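Local coordinates for protein beta-d-glucoside glucohydrolase (Hypocrea jecorina, PDB 3ZZ1) that probably hydrolyses terminal, non-reducing beta-D-glucosyl residues to release beta-D-glucose during cellulose breakdown, as a secreted member of glycoside hydrolase family 3, at residues V589-K594 with S708-A713; N613-T618 with F669-R674. All coordinates share one frame; numbering follows the deposited sequence.

Following the chain from the N terminus, strand 582-591 comes first and ends in 589-594. Next is strand 613-623, whose start, 613-618, pairs with 669-674 to form interaction 2. That pairing closes a loop of 50 residues containing strands 629-638 and 650-659. The chain then runs on to its last residues, 708-713, which return to 589-594 and close the longer loop of interaction 1, so interaction 2 is nested inside it. Interaction 2 binds strands within the three-stranded sheet of the fibronectin type III-like domain, whereas interaction 1 joins that sheet to the four-stranded one. The two meet where L710 and A615 pack together and where K594 O receives R673 NH1.

Interaction 1 of 2, residues V589-K594 with S708-A713; sequences VLSTAK and STLSVA
V589 and L710 carry the apolar part of the contact, their side chains crossing at about a right angle with V589 CG1 3.8 Å from L710 CD1. With CG1 anti to the backbone N (chi1 173°), V589 sends that branch to L710 and CG2 toward the hydroxyl of S708. Further along, the small S591 lets the leucine fork close in, and S591 OG lies 3.4 Å from L710 CD2. The small A593 brings only a methyl, its CB 4.4 Å from V712 CG2; V712 CG1 comes closer, 3.9 Å from A593 O.

No direct hydrogen bond joins the segments; two waters link them instead. One accepts a hydrogen bond from S591 OG at 2.7 Å and donates to A593 O and to S711 O. The second donates to A593 O at 2.9 Å and accepts from A713 N at 2.7 Å, so two waters grip the same carbonyl. Within its own turn, K594 curls back to give NZ to T592 O.

The strands run nearly parallel, 9° apart, and join the edges of the three-stranded and four-stranded sheets of the fibronectin type III-like sandwich, each being outermost in its own. Strand 613-623 flanks 582-591, strand 691-698 flanks 704-712, and L710 also packs on A615, F693 and L676.

Interaction 2 of 2, residues N613-T618 with F669-R674; sequences NVATVT and FNIRRR
V617 lays its CG2 against the tip of I671, 3.6 Å from CD1, while its other branch, CG1, comes within 4.1 Å of F669 CD2. CG1 is anti to the backbone N (chi1 179°), which spreads the two methyls toward different partners. A615 lies on this same face; its single methyl suits a site where CB meets I671 CB at 3.9 Å. Beyond them, F669 and I671 reach strand 629-638, touching L635 in common.

The backbones form an antiparallel strand pair of the fibronectin type III-like domain, with A615, V617, F669 and I671 making its inward face. V617 and F669 exchange two bonds, and I671 N gives its hydrogen to A615 O. At the start of 613-618 the pairing slips by one residue in a classic beta bulge: I671 O accepts from V614 N at 2.8 Å, nearly along the C=O axis, while A615 N sits in the plane of that carbonyl, at one of its lone pairs, by a longer and more bent bond of 3.2 Å.

At the bulge itself, V614 meets the stem of R673, V614 CG1 lying 4.0 Å from R673 CB and V614 CG2 3.7 Å from R673 N. An alanine in place of V614 would remove both methyls and would probably leave a gap beside R673 CB and over the backbone at R673 N, with the arginine stem less closely packed though its guanidinium bonds remain.

On the other face, T616 and N670 lie side by side. N613 OD1 rests 3.7 Å from N670 CB, the two amide planes turned 41° apart.

The chemistry is thus divided: branched and aromatic side chains fill the interior between the sheets, and short polar ones take the outer face. R672, at the end of its strand, pairs with D675 and with D191 of helix 178-194, which R674 also reaches, tying the strand pair to that helix by charge; R673, extended from CG to NE, turns to the backbone carbonyls of K594 and G596.

Interaction 1 of 2, residues V589-K594 with S708-A713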
loop_
_atom_site.group_PDB
_atom_site.type_symbol
_atom_site.label_atom_id
_atom_site.label_comp_id
_atom_site.label_asym_id
_atom_site.label_seq_id
_atom_site.Cartn_x
_atom_site.Cartn_y
_atom_site.Cartn_z
ATOM N N VAL A 589 26.607 9.827 12.486
ATOM C CA VAL A 589 25.569 9.250 13.338
ATOM C C VAL A 589 25.537 10.030 14.646
ATOM O O VAL A 589 26.524 10.053 15.377
ATOM C CB VAL A 589 25.835 7.736 13.634
ATOM C CG1 VAL A 589 24.840 7.184 14.658
ATOM C CG2 VAL A 589 25.799 6.909 12.350
ATOM N N LEU A 590 24.411 10.681 14.919
ATOM C CA LEU A 590 24.197 11.404 16.173
ATOM C C LEU A 590 23.138 10.656 16.964
ATOM O O LEU A 590 22.050 10.401 16.448
ATOM C CB LEU A 590 23.740 12.840 15.895
ATOM C CG LEU A 590 23.681 13.858 17.044
ATOM C CD1 LEU A 590 23.856 15.273 16.505
ATOM C CD2 LEU A 590 22.384 13.757 17.852
ATOM N N SER A 591 23.445 10.318 18.213
ATOM C CA SER A 591 22.578 9.442 18.986
ATOM C C SER A 591 22.621 9.708 20.485
ATOM O O SER A 591 23.689 9.905 21.066
ATOM C CB SER A 591 22.937 7.977 18.722
ATOM O OG SER A 591 22.056 7.112 19.416
ATOM N N THR A 592 21.439 9.702 21.097
ATOM C CA THR A 592 21.296 9.762 22.552
ATOM C C THR A 592 20.477 8.561 23.045
ATOM O O THR A 592 20.044 8.517 24.197
ATOM C CB THR A 592 20.630 11.079 23.006
ATOM O OG1 THR A 592 19.371 11.237 22.340
ATOM C CG2 THR A 592 21.525 12.279 22.695
ATOM N N ALA A 593 20.291 7.581 22.163
ATOM C CA ALA A 593 19.434 6.430 22.436
ATOM C C ALA A 593 19.926 5.613 23.629
ATOM O O ALA A 593 21.108 5.265 23.706
ATOM C CB ALA A 593 19.324 5.554 21.204
ATOM N N LYS A 594 19.005 5.321 24.547
ATOM C CA LYS A 594 19.285 4.504 25.728
ATOM C C LYS A 594 18.558 3.161 25.651
ATOM O O LYS A 594 17.466 3.064 25.083
ATOM C CB LYS A 594 18.876 5.240 27.017
ATOM C CG LYS A 594 19.499 6.626 27.214
ATOM C CD LYS A 594 21.012 6.560 27.420
ATOM C CE LYS A 594 21.602 7.937 27.724
ATOM N NZ LYS A 594 21.406 8.901 26.595
ATOM N N SER A 708 28.548 2.656 9.146
ATOM C CA SER A 708 28.987 3.197 10.423
ATOM C C SER A 708 28.389 2.333 11.535
ATOM O O SER A 708 27.946 1.207 11.286
ATOM C CB SER A 708 28.547 4.657 10.563
ATOM O OG SER A 708 29.210 5.306 11.641
ATOM N N THR A 709 28.390 2.861 12.756
ATOM C CA THR A 709 27.834 2.164 13.908
ATOM C C THR A 709 27.039 3.125 14.784
ATOM O O THR A 709 27.325 4.327 14.842
ATOM C CB THR A 709 28.937 1.511 14.781
ATOM O OG1 THR A 709 29.927 2.490 15.111
ATOM C CG2 THR A 709 29.599 0.334 14.057
ATOM N N LEU A 710 26.027 2.585 15.450
ATOM C CA LEU A 710 25.296 3.317 16.467
ATOM C C LEU A 710 25.437 2.520 17.760
ATOM O O LEU A 710 25.110 1.333 17.809
ATOM C CB LEU A 710 23.826 3.495 16.062
ATOM C CG LEU A 710 23.005 4.534 16.838
ATOM C CD1 LEU A 710 21.938 5.142 15.939
ATOM C CD2 LEU A 710 22.381 3.943 18.092
ATOM N N SER A 711 25.939 3.180 18.796
ATOM C CA SER A 711 26.284 2.519 20.037
ATOM C C SER A 711 25.277 2.833 21.141
ATOM O O SER A 711 25.061 3.994 21.481
ATOM C CB SER A 711 27.695 2.939 20.459
ATOM O OG SER A 711 28.035 2.395 21.715
ATOM N N VAL A 712 24.669 1.783 21.692
ATOM C CA VAL A 712 23.736 1.903 22.817
ATOM C C VAL A 712 24.343 1.222 24.050
ATOM O O VAL A 712 24.617 0.021 24.025
ATOM C CB VAL A 712 22.355 1.280 22.473
ATOM C CG1 VAL A 712 21.391 1.406 23.645
ATOM C CG2 VAL A 712 21.766 1.941 21.234
ATOM N N ALA A 713 24.556 1.992 25.116
ATOM C CA ALA A 713 25.211 1.488 26.336
ATOM C C ALA A 713 24.390 0.417 27.059
ATOM O O ALA A 713 23.157 0.452 27.044
ATOM C CB ALA A 713 25.543 2.636 27.285
HETATM O O HOH W 1 23.103 5.821 21.586
HETATM O O HOH W 2 23.214 4.279 25.380
#

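Interaction 2 of 2, residues N613-T618 with F669-R674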
loop_
_atom_site.group_PDB
_atom_site.type_symbol
_atom_site.label_atom_id
_atom_site.label_comp_id
_atom_site.label_asym_id
_atom_site.label_seq_id
_atom_site.Cartn_x
_atom_site.Cartn_y
_atom_site.Cartn_z
ATOM N N ASN A 613 12.131 10.792 18.371
ATOM C CA ASN A 613 13.467 10.654 17.810
ATOM C C ASN A 613 14.549 10.503 18.875
ATOM O O ASN A 613 14.573 11.243 19.865
ATOM C CB ASN A 613 13.779 11.833 16.888
ATOM C CG ASN A 613 12.962 11.805 15.605
ATOM O OD1 ASN A 613 12.642 10.736 15.070
ATOM N ND2 ASN A 613 12.622 12.986 15.101
ATOM N N VAL A 614 15.432 9.535 18.660
ATOM C CA VAL A 614 16.545 9.273 19.571
ATOM C C VAL A 614 17.897 9.390 18.866
ATOM O O VAL A 614 18.935 9.444 19.523
ATOM C CB VAL A 614 16.443 7.871 20.222
ATOM C CG1 VAL A 614 15.303 7.815 21.221
ATOM C CG2 VAL A 614 16.282 6.787 19.160
ATOM N N ALA A 615 17.872 9.410 17.532
ATOM C CA ALA A 615 19.093 9.459 16.724
ATOM C C ALA A 615 18.866 10.067 15.340
ATOM O O ALA A 615 17.730 10.161 14.860
ATOM C CB ALA A 615 19.700 8.066 16.593
ATOM N N THR A 616 19.965 10.474 14.709
ATOM C CA THR A 616 19.944 11.098 13.389
ATOM C C THR A 616 21.146 10.616 12.576
ATOM O O THR A 616 22.294 10.737 13.013
ATOM C CB THR A 616 19.960 12.645 13.497
ATOM O OG1 THR A 616 18.862 13.086 14.307
ATOM C CG2 THR A 616 19.853 13.299 12.117
ATOM N N VAL A 617 20.870 10.045 11.409
ATOM C CA VAL A 617 21.917 9.599 10.502
ATOM C C VAL A 617 21.880 10.459 9.240
ATOM O O VAL A 617 20.815 10.666 8.646
ATOM C CB VAL A 617 21.797 8.077 10.162
ATOM C CG1 VAL A 617 22.894 7.647 9.198
ATOM C CG2 VAL A 617 21.883 7.233 11.423
ATOM N N THR A 618 23.054 10.954 8.848
ATOM C CA THR A 618 23.203 11.879 7.726
ATOM C C THR A 618 24.263 11.392 6.728
ATOM O O THR A 618 25.308 10.871 7.126
ATOM C CB THR A 618 23.590 13.290 8.238
ATOM O OG1 THR A 618 22.553 13.796 9.091
ATOM C CG2 THR A 618 23.802 14.247 7.097
ATOM N N PHE A 669 18.254 10.917 7.936
ATOM C CA PHE A 669 17.401 9.856 8.447
ATOM C C PHE A 669 17.196 10.028 9.944
ATOM O O PHE A 669 18.126 9.857 10.732
ATOM C CB PHE A 669 17.992 8.471 8.147
ATOM C CG PHE A 669 18.489 8.311 6.735
ATOM C CD1 PHE A 669 17.596 8.141 5.680
ATOM C CD2 PHE A 669 19.854 8.337 6.461
ATOM C CE1 PHE A 669 18.061 7.992 4.372
ATOM C CE2 PHE A 669 20.328 8.197 5.159
ATOM C CZ PHE A 669 19.429 8.022 4.112
ATOM N N ASN A 670 15.975 10.382 10.325
ATOM C CA ASN A 670 15.609 10.494 11.731
ATOM C C ASN A 670 15.176 9.150 12.292
ATOM O O ASN A 670 14.278 8.491 11.747
ATOM C CB ASN A 670 14.515 11.550 11.926
ATOM C CG ASN A 670 14.998 12.948 11.585
ATOM O OD1 ASN A 670 16.134 13.310 11.889
ATOM N ND2 ASN A 670 14.140 13.738 10.942
ATOM N N ILE A 671 15.824 8.749 13.383
ATOM C CA ILE A 671 15.602 7.436 13.973
ATOM C C ILE A 671 14.776 7.528 15.253
ATOM O O ILE A 671 15.210 8.119 16.244
ATOM C CB ILE A 671 16.938 6.704 14.228
ATOM C CG1 ILE A 671 17.675 6.485 12.899
ATOM C CG2 ILE A 671 16.701 5.382 14.956
ATOM C CD1 ILE A 671 19.031 5.840 13.042
ATOM N N ARG A 672 13.577 6.949 15.207
ATOM C CA ARG A 672 12.686 6.891 16.358
ATOM C C ARG A 672 13.146 5.769 17.275
ATOM O O ARG A 672 13.864 4.858 16.838
ATOM C CB ARG A 672 11.240 6.639 15.914
ATOM C CG ARG A 672 10.710 7.635 14.873
ATOM C CD ARG A 672 9.442 7.131 14.191
ATOM N NE ARG A 672 9.644 5.845 13.525
ATOM C CZ ARG A 672 8.777 5.263 12.696
ATOM N NH1 ARG A 672 7.623 5.841 12.404
ATOM N NH2 ARG A 672 9.070 4.087 12.154
ATOM N N ARG A 673 12.729 5.818 18.539
ATOM C CA ARG A 673 13.092 4.767 19.477
ATOM C C ARG A 673 12.712 3.370 18.967
ATOM O O ARG A 673 13.499 2.424 19.100
ATOM C CB ARG A 673 12.491 5.000 20.862
ATOM C CG ARG A 673 12.963 3.947 21.851
ATOM C CD ARG A 673 12.376 4.090 23.235
ATOM N NE ARG A 673 12.949 3.068 24.113
ATOM C CZ ARG A 673 14.143 3.162 24.689
ATOM N NH1 ARG A 673 14.896 4.238 24.499
ATOM N NH2 ARG A 673 14.584 2.180 25.456
ATOM N N ARG A 674 11.520 3.252 18.383
ATOM C CA ARG A 674 11.036 1.965 17.864
ATOM C C ARG A 674 11.893 1.418 16.711
ATOM O O ARG A 674 11.942 0.205 16.490
ATOM C CB ARG A 674 9.554 2.051 17.467
ATOM C CG ARG A 674 9.263 2.870 16.211
ATOM C CD ARG A 674 7.790 3.246 16.117
ATOM N NE ARG A 674 6.927 2.096 15.849
ATOM C CZ ARG A 674 6.402 1.793 14.661
ATOM N NH1 ARG A 674 6.641 2.549 13.588
ATOM N NH2 ARG A 674 5.625 0.723 14.545
#